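Local coordinates for protein intracellular serine protease (Bacillus licheniformis, PDB 4ZOQ) that cleaves peptide bonds sequence-specifically as a lanthipeptide protease, probably by the serine endopeptidase mechanism of the subtilase family, at residues Trp71-Gly76 with Met120-Asp125; Asn95-Asp100 with Ala279-Gly284; Thr104-Leu109 with Val127-Glu132; His42-Val47 with Glu292-His297. All coordinates share one frame; numbering follows the deposited sequence.

Interaction 1 (Trp71-Gly76 with Met120-Asp125); sequences WNYIDG and MKAMVD
Y73 reaches from the turn after strand 71-72 to helix 116-128, where its ring meets K121, A122 and D125. CG stands anti to the carbonyl carbon (chi1 -67°), and CB directs the ring at the helix. K121 CD and A122 CB meet the ring obliquely: Y73 CD1 lies 3.7 Å from K121 CD, Y73 CE1 touches the same methylene, and A122 CB approaches Y73 CE2 at 4.0 Å. Over the centre of one face stands the edge of the W71 indole, W71 CD1 being 3.3 Å above the plane of the Y73 ring. At the tip, Y73 OH donates to D125 OD2 at 2.6 Å, using the anti lone pair of that oxygen; ring and carboxylate are 25° from coplanar. This bond holds the far end of the ring, while N72 OD1 orders the turn behind it by accepting from I74 N (an Asx turn) and D75 N, completing an Asx motif. The lysine chain bends at chi3, where it passes the ring, and K121 NZ forms a salt bridge with D56 of another chain. Backbone bonds of W71 and Y73 to Q107 align the turn with strand 102-110, whose Y106 packs against Y73 and A122.

Interaction 2 (Asn95-Asp100 with Ala279-Gly284); sequences NIIAPD and APQVAG
I97 of helix 86-97 and A98 next to it pack against Q281 and G284 of helix 275-297 in a buried, apolar contact. The aliphatic part rests on both branches of I97. Its longer branch, with CG1 anti to the carbonyl carbon (chi1 -77°), carries I97 CD1 to the stem of Q281, 3.6 Å from Q281 CB and close to its CG. The shorter branch lays I97 CG2 against G284 C at 3.8 Å.

Two carbonyl groups of the helix are touched by methyls. I97 CD1 comes within 3.4 Å of Q281 O, and A98 CB lies 3.7 Å from G284 O. A glycine suits this approach: a CB on G284 would point at segment 95-100, about 3.5 Å from I97 CB, and would probably be crowded by P280 O as well. Replacing I97 by an alanine would probably open a gap beside Q281 CB and leave the glycine face of the helix poorly covered.

The polar end of Q281 is satisfied elsewhere, NE2 giving to P226 O and L277 O while OE1 accepts from Q29. In the subtilase fold the contact joins the helix that starts at H86 to the one that carries S276, both predicted charge-relay residues. Helix 24-30 flanks the pair through F25 and Q29, and strand 133-136 lies along helix 275-297 at A279 and A283.

Interaction 3 (Thr104-Leu109 with Val127-Glu132); sequences TPYQVL and VNDGHE
Y106, D129 and H131 all set CG anti to the carbonyl carbon, with chi1 between -69° and -60°, and these rotations bring the phenol, carboxylate and imidazole together. They lie in a beta-alpha-beta connection of the subtilase fold, where strand 102-110 faces the Schellman motif that ends helix 116-128, G130 being its C-prime residue. Y106 OH donates to the anti lone pair of D129 OD2, 2.6 Å away, ring and carboxylate nearly coplanar. The edge of the tyrosine is turned to the face of H131 in an offset edge-to-face pair, with Y106 and H131 ring centroids 5.4 Å apart and planes at 77°. A phenylalanine in place of Y106 would probably leave D129 OD2 without its hydroxyl donor. H131 is also held through ND1, bonded to A126 O in the last turn of the helix. Across from that nitrogen, H131 NE2 shares a 2.8 Å hydrogen bond with T104 OG1, which lies near the imidazole plane and also bonds N66.

Interaction 4 (His42-Val47 with Glu292-His297); sequences HPDVKV and EYRERH
A histidine-carboxylate bond joins H42 to E295 at the protein surface, and its two ends are geometrically unlike. H42 NE2 donates to E295 OE2 at 2.8 Å with an N-H...O angle of 168°, and the oxygen lies in the plane of the imidazole. Relative to the glutamate, the donor sits 37° out of the carboxylate plane. E295 CB adds a contact with H42 CE1 at 3.7 Å, placing the ring alongside the stem of the glutamate as well as at its end. E39 brings a second carboxylate close to E295 OE2, which is likely to favour a protonated histidine or a shared proton.

R294 makes the other half of the contact. Its chain bends at chi3 (73°), and R294 NH1 comes to 3.7 Å from V45 CG2. NH2 of R294 is 4.0 Å from D44 OD2, but that oxygen lies well out of the guanidinium plane, making the attraction one of charge alone. The stronger partner of R294 is E132, in a salt bridge through NH1. D44 belongs to a type I turn closed by V45 N to H42 O, and H42 N bonds S291 OG. Away from the predicted charge relay, the contact ties this turn of the subtilase fold to the S276 helix. The turn leads into strand 46-51 against the C-terminal half of helix 275-297, where V45 packs on A287 and I290 and the strand pairs with 102-110.

Interactions 1 and 3 share helix 116-128, their centres 8 Å apart. Probable backbone hydrogen bonds, W71 O to Q107 N and Y73 N to Q107 O, both 2.9 Å, couple them, and Y73 OH packs on Y106 CD2 at 3.3 Å. Interaction 3 meets interaction 4 through a 2.7 Å salt bridge between E132 OE2 and R294 NH1 and through K46 NZ, 2.6 Å from D129 O. Interactions 2 and 4 both use helix 275-297, centres 13 Å apart. Around the predicted charge relay, the side chain of Y106 is about 7 Å from that of D51, and that of A122 about 9 Å. The side chain of Q281 is about 9 Å from that of S276.

Interaction 1 (Trp71-Gly76 with Met120-Asp125)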
loop_
_atom_site.group_PDB
_atom_site.type_symbol
_atom_site.label_atom_id
_atom_site.label_comp_id
_atom_site.label_asym_id
_atom_site.label_seq_id
_atom_site.Cartn_x
_atom_site.Cartn_y
_atom_site.Cartn_z
ATOM N N TRP B 71 -2.750 3.456 -14.680
ATOM C CA TRP B 71 -2.165 4.731 -15.025
ATOM C C TRP B 71 -0.800 4.982 -14.376
ATOM O O TRP B 71 -0.583 4.686 -13.202
ATOM C CB TRP B 71 -3.138 5.837 -14.647
ATOM C CG TRP B 71 -2.818 7.139 -15.277
ATOM C CD1 TRP B 71 -2.422 8.282 -14.657
ATOM C CD2 TRP B 71 -2.818 7.418 -16.685
ATOM N NE1 TRP B 71 -2.213 9.276 -15.592
ATOM C CE2 TRP B 71 -2.437 8.763 -16.844
ATOM C CE3 TRP B 71 -3.112 6.659 -17.825
ATOM C CZ2 TRP B 71 -2.350 9.372 -18.095
ATOM C CZ3 TRP B 71 -3.021 7.267 -19.071
ATOM C CH2 TRP B 71 -2.651 8.610 -19.194
ATOM N N ASN B 72 0.138 5.459 -15.185
ATOM C CA ASN B 72 1.416 5.964 -14.710
ATOM C C ASN B 72 1.334 7.494 -14.538
ATOM O O ASN B 72 1.251 8.234 -15.524
ATOM C CB ASN B 72 2.520 5.563 -15.687
ATOM C CG ASN B 72 3.886 6.082 -15.303
ATOM O OD1 ASN B 72 4.036 6.992 -14.482
ATOM N ND2 ASN B 72 4.914 5.497 -15.920
ATOM N N TYR B 73 1.343 7.971 -13.296
ATOM C CA TYR B 73 1.185 9.405 -13.050
ATOM C C TYR B 73 2.484 10.169 -13.243
ATOM O O TYR B 73 2.488 11.398 -13.283
ATOM C CB TYR B 73 0.626 9.658 -11.648
ATOM C CG TYR B 73 -0.787 9.152 -11.500
ATOM C CD1 TYR B 73 -1.877 10.000 -11.689
ATOM C CD2 TYR B 73 -1.039 7.817 -11.223
ATOM C CE1 TYR B 73 -3.170 9.538 -11.575
ATOM C CE2 TYR B 73 -2.331 7.342 -11.113
ATOM C CZ TYR B 73 -3.393 8.203 -11.284
ATOM O OH TYR B 73 -4.679 7.717 -11.164
ATOM N N ILE B 74 3.588 9.445 -13.345
ATOM C CA ILE B 74 4.887 10.080 -13.498
ATOM C C ILE B 74 5.085 10.508 -14.953
ATOM O O ILE B 74 5.622 11.579 -15.223
ATOM C CB ILE B 74 6.035 9.154 -13.000
ATOM C CG1 ILE B 74 6.015 9.119 -11.474
ATOM C CG2 ILE B 74 7.399 9.669 -13.428
ATOM C CD1 ILE B 74 6.924 8.086 -10.864
ATOM N N ASP B 75 4.680 9.649 -15.884
ATOM C CA ASP B 75 4.847 9.941 -17.298
ATOM C C ASP B 75 3.542 10.265 -18.019
ATOM O O ASP B 75 3.548 10.511 -19.221
ATOM C CB ASP B 75 5.516 8.755 -17.980
ATOM C CG ASP B 75 6.919 8.516 -17.472
ATOM O OD1 ASP B 75 7.479 9.421 -16.808
ATOM O OD2 ASP B 75 7.446 7.408 -17.718
ATOM N N GLY B 76 2.424 10.246 -17.300
ATOM C CA GLY B 76 1.130 10.490 -17.919
ATOM C C GLY B 76 0.752 9.509 -19.006
ATOM O O GLY B 76 0.018 9.859 -19.939
ATOM N N MET B 120 -2.001 10.911 -3.541
ATOM C CA MET B 120 -3.346 11.422 -3.280
ATOM C C MET B 120 -4.216 11.331 -4.534
ATOM O O MET B 120 -5.369 10.893 -4.468
ATOM C CB MET B 120 -3.296 12.878 -2.807
ATOM C CG MET B 120 -2.474 13.091 -1.577
ATOM S SD MET B 120 -2.665 14.753 -0.876
ATOM C CE MET B 120 -0.985 15.012 -0.287
ATOM N N LYS B 121 -3.647 11.707 -5.676
ATOM C CA LYS B 121 -4.409 11.683 -6.912
ATOM C C LYS B 121 -4.799 10.250 -7.243
ATOM O O LYS B 121 -5.935 9.987 -7.641
ATOM C CB LYS B 121 -3.621 12.298 -8.050
ATOM C CG LYS B 121 -4.436 12.487 -9.311
ATOM C CD LYS B 121 -3.533 13.013 -10.409
ATOM C CE LYS B 121 -3.533 14.527 -10.442
ATOM N NZ LYS B 121 -2.552 15.062 -11.403
ATOM N N ALA B 122 -3.855 9.331 -7.060
ATOM C CA ALA B 122 -4.131 7.921 -7.290
ATOM C C ALA B 122 -5.185 7.406 -6.307
ATOM O O ALA B 122 -6.082 6.638 -6.684
ATOM C CB ALA B 122 -2.855 7.093 -7.178
ATOM N N MET B 123 -5.131 7.870 -5.070
ATOM C CA MET B 123 -6.120 7.428 -4.102
ATOM C C MET B 123 -7.500 7.809 -4.594
ATOM O O MET B 123 -8.416 6.979 -4.644
ATOM C CB MET B 123 -5.868 8.047 -2.718
ATOM C CG MET B 123 -4.655 7.467 -1.982
ATOM S SD MET B 123 -4.279 8.332 -0.428
ATOM C CE MET B 123 -5.669 7.881 0.631
ATOM N N VAL B 124 -7.636 9.063 -4.998
ATOM C CA VAL B 124 -8.932 9.565 -5.379
ATOM C C VAL B 124 -9.427 8.868 -6.635
ATOM O O VAL B 124 -10.579 8.424 -6.704
ATOM C CB VAL B 124 -8.884 11.076 -5.578
ATOM C CG1 VAL B 124 -10.207 11.555 -6.144
ATOM C CG2 VAL B 124 -8.617 11.730 -4.245
ATOM N N ASP B 125 -8.548 8.728 -7.614
ATOM C CA ASP B 125 -8.922 8.034 -8.839
ATOM C C ASP B 125 -9.354 6.615 -8.537
ATOM O O ASP B 125 -10.387 6.163 -9.032
ATOM C CB ASP B 125 -7.769 8.031 -9.851
ATOM C CG ASP B 125 -7.541 9.400 -10.489
ATOM O OD1 ASP B 125 -8.443 10.261 -10.398
ATOM O OD2 ASP B 125 -6.465 9.618 -11.077
#

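Interaction 2 (Asn95-Asp100 with Ala279-Gly284)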
loop_
_atom_site.group_PDB
_atom_site.type_symbol
_atom_site.label_atom_id
_atom_site.label_comp_id
_atom_site.label_asym_id
_atom_site.label_seq_id
_atom_site.Cartn_x
_atom_site.Cartn_y
_atom_site.Cartn_z
ATOM N N ASN B 95 -1.726 -11.218 -4.340
ATOM C CA ASN B 95 -2.116 -12.360 -5.160
ATOM C C ASN B 95 -2.031 -13.724 -4.463
ATOM O O ASN B 95 -2.930 -14.547 -4.609
ATOM C CB ASN B 95 -1.272 -12.406 -6.426
ATOM C CG ASN B 95 -1.679 -13.528 -7.339
ATOM O OD1 ASN B 95 -2.775 -13.521 -7.891
ATOM N ND2 ASN B 95 -0.824 -14.527 -7.464
ATOM N N ILE B 96 -0.959 -13.965 -3.706
ATOM C CA ILE B 96 -0.745 -15.287 -3.116
ATOM C C ILE B 96 -1.858 -15.624 -2.109
ATOM O O ILE B 96 -2.223 -16.785 -1.969
ATOM C CB ILE B 96 0.653 -15.403 -2.455
ATOM C CG1 ILE B 96 0.992 -16.861 -2.197
ATOM C CG2 ILE B 96 0.781 -14.560 -1.190
ATOM C CD1 ILE B 96 1.116 -17.717 -3.449
ATOM N N ILE B 97 -2.444 -14.598 -1.484
ATOM C CA ILE B 97 -3.567 -14.773 -0.564
ATOM C C ILE B 97 -4.932 -14.784 -1.276
ATOM O O ILE B 97 -5.811 -15.610 -0.964
ATOM C CB ILE B 97 -3.561 -13.633 0.509
ATOM C CG1 ILE B 97 -2.483 -13.933 1.553
ATOM C CG2 ILE B 97 -4.912 -13.513 1.183
ATOM C CD1 ILE B 97 -1.978 -12.762 2.259
ATOM N N ALA B 98 -5.060 -13.947 -2.299
ATOM C CA ALA B 98 -6.304 -13.800 -3.037
ATOM C C ALA B 98 -6.020 -13.836 -4.524
ATOM O O ALA B 98 -5.960 -12.787 -5.173
ATOM C CB ALA B 98 -6.981 -12.510 -2.677
ATOM N N PRO B 99 -5.813 -15.039 -5.063
ATOM C CA PRO B 99 -5.298 -15.138 -6.431
ATOM C C PRO B 99 -6.264 -14.670 -7.511
ATOM O O PRO B 99 -5.808 -14.348 -8.595
ATOM C CB PRO B 99 -4.962 -16.641 -6.581
ATOM C CG PRO B 99 -5.566 -17.329 -5.406
ATOM C CD PRO B 99 -5.734 -16.312 -4.324
ATOM N N ASP B 100 -7.549 -14.554 -7.215
ATOM C CA ASP B 100 -8.497 -14.183 -8.257
ATOM C C ASP B 100 -9.018 -12.742 -8.183
ATOM O O ASP B 100 -9.727 -12.323 -9.097
ATOM C CB ASP B 100 -9.685 -15.154 -8.231
ATOM C CG ASP B 100 -9.322 -16.522 -8.764
ATOM O OD1 ASP B 100 -8.420 -16.569 -9.620
ATOM O OD2 ASP B 100 -9.901 -17.542 -8.298
ATOM N N ALA B 279 1.755 -5.066 4.463
ATOM C CA ALA B 279 0.503 -4.367 4.174
ATOM C C ALA B 279 -0.372 -5.049 3.095
ATOM O O ALA B 279 -1.583 -5.177 3.299
ATOM C CB ALA B 279 0.773 -2.916 3.810
ATOM N N PRO B 280 0.217 -5.464 1.953
ATOM C CA PRO B 280 -0.626 -6.104 0.936
ATOM C C PRO B 280 -1.214 -7.472 1.336
ATOM O O PRO B 280 -2.255 -7.867 0.772
ATOM C CB PRO B 280 0.323 -6.271 -0.260
ATOM C CG PRO B 280 1.695 -6.150 0.292
ATOM C CD PRO B 280 1.574 -5.205 1.447
ATOM N N GLN B 281 -0.598 -8.151 2.312
ATOM C CA GLN B 281 -1.153 -9.389 2.824
ATOM C C GLN B 281 -2.480 -9.108 3.518
ATOM O O GLN B 281 -3.414 -9.885 3.415
ATOM C CB GLN B 281 -0.187 -10.087 3.766
ATOM C CG GLN B 281 1.028 -10.638 3.069
ATOM C CD GLN B 281 1.978 -11.322 4.029
ATOM O OE1 GLN B 281 1.581 -12.255 4.751
ATOM N NE2 GLN B 281 3.239 -10.863 4.061
ATOM N N VAL B 282 -2.543 -7.999 4.237
ATOM C CA VAL B 282 -3.769 -7.547 4.862
ATOM C C VAL B 282 -4.762 -7.034 3.802
ATOM O O VAL B 282 -5.958 -7.309 3.874
ATOM C CB VAL B 282 -3.473 -6.437 5.917
ATOM C CG1 VAL B 282 -4.758 -6.013 6.660
ATOM C CG2 VAL B 282 -2.420 -6.923 6.888
ATOM N N ALA B 283 -4.266 -6.287 2.821
ATOM C CA ALA B 283 -5.132 -5.830 1.749
ATOM C C ALA B 283 -5.720 -7.048 1.011
ATOM O O ALA B 283 -6.937 -7.091 0.743
ATOM C CB ALA B 283 -4.379 -4.924 0.792
ATOM N N GLY B 284 -4.863 -8.046 0.737
ATOM C CA GLY B 284 -5.283 -9.283 0.099
ATOM C C GLY B 284 -6.326 -10.002 0.932
ATOM O O GLY B 284 -7.341 -10.473 0.404
#

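Interaction 3 (Thr104-Leu109 with Val127-Glu132)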
loop_
_atom_site.group_PDB
_atom_site.type_symbol
_atom_site.label_atom_id
_atom_site.label_comp_id
_atom_site.label_asym_id
_atom_site.label_seq_id
_atom_site.Cartn_x
_atom_site.Cartn_y
_atom_site.Cartn_z
ATOM N N THR B 104 -5.112 -3.516 -9.797
ATOM C CA THR B 104 -4.881 -2.402 -10.714
ATOM C C THR B 104 -3.704 -1.543 -10.278
ATOM O O THR B 104 -3.746 -0.938 -9.208
ATOM C CB THR B 104 -6.101 -1.474 -10.808
ATOM O OG1 THR B 104 -7.305 -2.234 -10.978
ATOM C CG2 THR B 104 -5.920 -0.479 -11.944
ATOM N N PRO B 105 -2.685 -1.423 -11.140
ATOM C CA PRO B 105 -1.490 -0.633 -10.801
ATOM C C PRO B 105 -1.727 0.867 -10.996
ATOM O O PRO B 105 -2.178 1.270 -12.072
ATOM C CB PRO B 105 -0.431 -1.149 -11.788
ATOM C CG PRO B 105 -1.240 -1.567 -13.013
ATOM C CD PRO B 105 -2.607 -2.023 -12.492
ATOM N N TYR B 106 -1.483 1.655 -9.949
ATOM C CA TYR B 106 -1.412 3.104 -10.037
ATOM C C TYR B 106 0.014 3.513 -9.762
ATOM O O TYR B 106 0.406 3.664 -8.593
ATOM C CB TYR B 106 -2.350 3.783 -9.042
ATOM C CG TYR B 106 -3.824 3.613 -9.358
ATOM C CD1 TYR B 106 -4.458 2.386 -9.182
ATOM C CD2 TYR B 106 -4.576 4.674 -9.827
ATOM C CE1 TYR B 106 -5.796 2.222 -9.458
ATOM C CE2 TYR B 106 -5.932 4.527 -10.106
ATOM C CZ TYR B 106 -6.532 3.296 -9.921
ATOM O OH TYR B 106 -7.868 3.136 -10.196
ATOM N N GLN B 107 0.780 3.698 -10.838
ATOM C CA GLN B 107 2.222 3.941 -10.757
ATOM C C GLN B 107 2.560 5.371 -10.357
ATOM O O GLN B 107 2.410 6.307 -11.141
ATOM C CB GLN B 107 2.904 3.595 -12.090
ATOM C CG GLN B 107 4.408 3.828 -12.052
ATOM C CD GLN B 107 5.130 3.165 -13.215
ATOM O OE1 GLN B 107 4.502 2.616 -14.112
ATOM N NE2 GLN B 107 6.449 3.159 -13.167
ATOM N N VAL B 108 3.005 5.536 -9.121
ATOM C CA VAL B 108 3.368 6.854 -8.613
ATOM C C VAL B 108 4.813 6.902 -8.147
ATOM O O VAL B 108 5.282 7.923 -7.663
ATOM C CB VAL B 108 2.448 7.265 -7.467
ATOM C CG1 VAL B 108 1.002 7.236 -7.918
ATOM C CG2 VAL B 108 2.639 6.329 -6.277
ATOM N N LEU B 109 5.511 5.786 -8.301
ATOM C CA LEU B 109 6.915 5.679 -7.917
ATOM C C LEU B 109 7.751 5.171 -9.077
ATOM O O LEU B 109 7.262 4.439 -9.958
ATOM C CB LEU B 109 7.110 4.728 -6.724
ATOM C CG LEU B 109 6.317 4.917 -5.431
ATOM C CD1 LEU B 109 6.572 3.733 -4.509
ATOM C CD2 LEU B 109 6.704 6.220 -4.763
ATOM N N VAL B 127 -10.614 5.319 -5.911
ATOM C CA VAL B 127 -11.952 5.364 -5.325
ATOM C C VAL B 127 -13.021 5.518 -6.413
ATOM O O VAL B 127 -13.998 4.756 -6.472
ATOM C CB VAL B 127 -12.089 6.536 -4.330
ATOM C CG1 VAL B 127 -13.508 6.660 -3.852
ATOM C CG2 VAL B 127 -11.167 6.342 -3.136
ATOM N N ASN B 128 -12.832 6.521 -7.270
ATOM C CA ASN B 128 -13.794 6.821 -8.339
ATOM C C ASN B 128 -13.905 5.680 -9.376
ATOM O O ASN B 128 -14.927 5.560 -10.056
ATOM C CB ASN B 128 -13.418 8.133 -9.042
ATOM C CG ASN B 128 -13.589 9.369 -8.142
ATOM O OD1 ASN B 128 -14.271 9.338 -7.109
ATOM N ND2 ASN B 128 -12.949 10.458 -8.537
ATOM N N ASP B 129 -12.864 4.846 -9.469
ATOM C CA ASP B 129 -12.813 3.692 -10.391
ATOM C C ASP B 129 -13.391 2.394 -9.839
ATOM O O ASP B 129 -13.204 1.332 -10.415
ATOM C CB ASP B 129 -11.368 3.420 -10.818
ATOM C CG ASP B 129 -10.745 4.597 -11.539
ATOM O OD1 ASP B 129 -11.508 5.422 -12.094
ATOM O OD2 ASP B 129 -9.497 4.718 -11.535
ATOM N N GLY B 130 -14.047 2.478 -8.698
ATOM C CA GLY B 130 -14.747 1.349 -8.135
ATOM C C GLY B 130 -13.902 0.336 -7.375
ATOM O O GLY B 130 -14.391 -0.752 -7.103
ATOM N N HIS B 131 -12.703 0.723 -6.928
ATOM C CA HIS B 131 -11.846 -0.156 -6.117
ATOM C C HIS B 131 -12.322 -0.200 -4.677
ATOM O O HIS B 131 -12.497 0.840 -4.048
ATOM C CB HIS B 131 -10.397 0.332 -6.157
ATOM C CG HIS B 131 -9.747 0.156 -7.492
ATOM N ND1 HIS B 131 -9.950 1.030 -8.542
ATOM C CD2 HIS B 131 -8.929 -0.814 -7.961
ATOM C CE1 HIS B 131 -9.274 0.608 -9.597
ATOM N NE2 HIS B 131 -8.647 -0.507 -9.272
ATOM N N GLU B 132 -12.476 -1.400 -4.133
ATOM C CA GLU B 132 -12.937 -1.549 -2.756
ATOM C C GLU B 132 -11.796 -1.530 -1.739
ATOM O O GLU B 132 -12.021 -1.259 -0.556
ATOM C CB GLU B 132 -13.749 -2.833 -2.588
ATOM C CG GLU B 132 -15.050 -2.917 -3.368
ATOM C CD GLU B 132 -14.927 -3.645 -4.711
ATOM O OE1 GLU B 132 -13.880 -3.536 -5.428
ATOM O OE2 GLU B 132 -15.883 -4.404 -5.001
#

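Interaction 4 (His42-Val47 with Glu292-His297)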
loop_
_atom_site.group_PDB
_atom_site.type_symbol
_atom_site.label_atom_id
_atom_site.label_comp_id
_atom_site.label_asym_id
_atom_site.label_seq_id
_atom_site.Cartn_x
_atom_site.Cartn_y
_atom_site.Cartn_z
ATOM N N HIS B 42 -12.907 -12.708 -5.755
ATOM C CA HIS B 42 -13.712 -12.390 -6.941
ATOM C C HIS B 42 -12.960 -11.498 -7.902
ATOM O O HIS B 42 -12.397 -10.499 -7.496
ATOM C CB HIS B 42 -15.053 -11.727 -6.564
ATOM C CG HIS B 42 -15.998 -12.634 -5.831
ATOM N ND1 HIS B 42 -17.264 -12.240 -5.442
ATOM C CD2 HIS B 42 -15.850 -13.904 -5.385
ATOM C CE1 HIS B 42 -17.858 -13.227 -4.803
ATOM N NE2 HIS B 42 -17.019 -14.248 -4.747
ATOM N N PRO B 43 -12.956 -11.859 -9.193
ATOM C CA PRO B 43 -12.354 -10.988 -10.201
ATOM C C PRO B 43 -12.916 -9.568 -10.189
ATOM O O PRO B 43 -12.186 -8.676 -10.580
ATOM C CB PRO B 43 -12.701 -11.693 -11.520
ATOM C CG PRO B 43 -12.833 -13.117 -11.160
ATOM C CD PRO B 43 -13.376 -13.157 -9.760
ATOM N N ASP B 44 -14.158 -9.358 -9.756
ATOM C CA ASP B 44 -14.753 -8.006 -9.764
ATOM C C ASP B 44 -14.632 -7.285 -8.420
ATOM O O ASP B 44 -15.247 -6.242 -8.214
ATOM C CB ASP B 44 -16.225 -8.043 -10.209
ATOM C CG ASP B 44 -17.101 -8.730 -9.225
ATOM O OD1 ASP B 44 -16.578 -9.587 -8.496
ATOM O OD2 ASP B 44 -18.307 -8.441 -9.192
ATOM N N VAL B 45 -13.897 -7.879 -7.488
ATOM C CA VAL B 45 -13.362 -7.119 -6.362
ATOM C C VAL B 45 -11.991 -6.592 -6.788
ATOM O O VAL B 45 -11.142 -7.349 -7.261
ATOM C CB VAL B 45 -13.229 -7.960 -5.078
ATOM C CG1 VAL B 45 -12.280 -7.290 -4.082
ATOM C CG2 VAL B 45 -14.598 -8.252 -4.483
ATOM N N LYS B 46 -11.780 -5.289 -6.670
ATOM C CA LYS B 46 -10.561 -4.691 -7.226
ATOM C C LYS B 46 -9.697 -4.069 -6.121
ATOM O O LYS B 46 -10.192 -3.296 -5.277
ATOM C CB LYS B 46 -10.910 -3.614 -8.281
ATOM C CG LYS B 46 -11.583 -4.163 -9.531
ATOM C CD LYS B 46 -11.687 -3.117 -10.643
ATOM C CE LYS B 46 -12.713 -2.040 -10.332
ATOM N NZ LYS B 46 -12.664 -0.988 -11.403
ATOM N N VAL B 47 -8.414 -4.403 -6.140
ATOM C CA VAL B 47 -7.438 -3.843 -5.211
ATOM C C VAL B 47 -6.528 -2.894 -5.980
ATOM O O VAL B 47 -5.903 -3.284 -6.970
ATOM C CB VAL B 47 -6.597 -4.951 -4.514
ATOM C CG1 VAL B 47 -5.512 -4.352 -3.635
ATOM C CG2 VAL B 47 -7.503 -5.901 -3.711
ATOM N N GLU B 292 -15.973 -13.061 -0.021
ATOM C CA GLU B 292 -16.863 -13.998 0.639
ATOM C C GLU B 292 -18.192 -13.339 1.037
ATOM O O GLU B 292 -19.268 -13.901 0.822
ATOM C CB GLU B 292 -16.220 -14.602 1.872
ATOM C CG GLU B 292 -17.172 -15.516 2.589
ATOM C CD GLU B 292 -16.484 -16.656 3.276
ATOM O OE1 GLU B 292 -15.497 -17.186 2.713
ATOM O OE2 GLU B 292 -16.943 -17.025 4.376
ATOM N N TYR B 293 -18.114 -12.141 1.601
ATOM C CA TYR B 293 -19.315 -11.474 2.095
ATOM C C TYR B 293 -20.294 -11.196 0.952
ATOM O O TYR B 293 -21.499 -11.412 1.079
ATOM C CB TYR B 293 -18.940 -10.163 2.799
ATOM C CG TYR B 293 -20.087 -9.492 3.513
ATOM C CD1 TYR B 293 -21.044 -8.751 2.816
ATOM C CD2 TYR B 293 -20.228 -9.621 4.898
ATOM C CE1 TYR B 293 -22.109 -8.125 3.492
ATOM C CE2 TYR B 293 -21.283 -9.015 5.588
ATOM C CZ TYR B 293 -22.215 -8.270 4.880
ATOM O OH TYR B 293 -23.253 -7.687 5.561
ATOM N N ARG B 294 -19.764 -10.791 -0.190
ATOM C CA ARG B 294 -20.630 -10.411 -1.299
ATOM C C ARG B 294 -21.258 -11.683 -1.855
ATOM O O ARG B 294 -22.406 -11.706 -2.282
ATOM C CB ARG B 294 -19.822 -9.689 -2.356
ATOM C CG ARG B 294 -19.361 -8.309 -1.938
ATOM C CD ARG B 294 -18.548 -7.637 -3.028
ATOM N NE ARG B 294 -19.404 -7.227 -4.127
ATOM C CZ ARG B 294 -18.975 -6.618 -5.223
ATOM N NH1 ARG B 294 -17.682 -6.349 -5.367
ATOM N NH2 ARG B 294 -19.847 -6.290 -6.177
ATOM N N GLU B 295 -20.502 -12.768 -1.766
ATOM C CA GLU B 295 -20.978 -14.061 -2.218
ATOM C C GLU B 295 -22.106 -14.597 -1.347
ATOM O O GLU B 295 -23.037 -15.236 -1.841
ATOM C CB GLU B 295 -19.824 -15.057 -2.243
ATOM C CG GLU B 295 -20.148 -16.342 -2.963
ATOM C CD GLU B 295 -18.912 -17.133 -3.317
ATOM O OE1 GLU B 295 -19.051 -18.358 -3.505
ATOM O OE2 GLU B 295 -17.806 -16.550 -3.317
ATOM N N ARG B 296 -22.051 -14.299 -0.058
ATOM C CA ARG B 296 -23.028 -14.864 0.844
ATOM C C ARG B 296 -24.315 -14.024 0.891
ATOM O O ARG B 296 -25.387 -14.569 1.142
ATOM C CB ARG B 296 -22.443 -15.001 2.246
ATOM C CG ARG B 296 -21.404 -16.118 2.367
ATOM C CD ARG B 296 -21.055 -16.320 3.804
ATOM N NE ARG B 296 -20.101 -17.397 4.023
ATOM C CZ ARG B 296 -20.414 -18.676 4.163
ATOM N NH1 ARG B 296 -21.682 -19.064 4.059
ATOM N NH2 ARG B 296 -19.448 -19.569 4.381
ATOM N N HIS B 297 -24.207 -12.711 0.693
ATOM C CA HIS B 297 -25.363 -11.820 0.898
ATOM C C HIS B 297 -25.849 -11.048 -0.357
ATOM O O HIS B 297 -26.925 -10.464 -0.352
ATOM C CB HIS B 297 -25.006 -10.806 2.008
ATOM C CG HIS B 297 -24.442 -11.429 3.261
ATOM N ND1 HIS B 297 -25.223 -11.991 4.250
ATOM C CD2 HIS B 297 -23.159 -11.550 3.686
ATOM C CE1 HIS B 297 -24.442 -12.456 5.215
ATOM N NE2 HIS B 297 -23.186 -12.197 4.900
#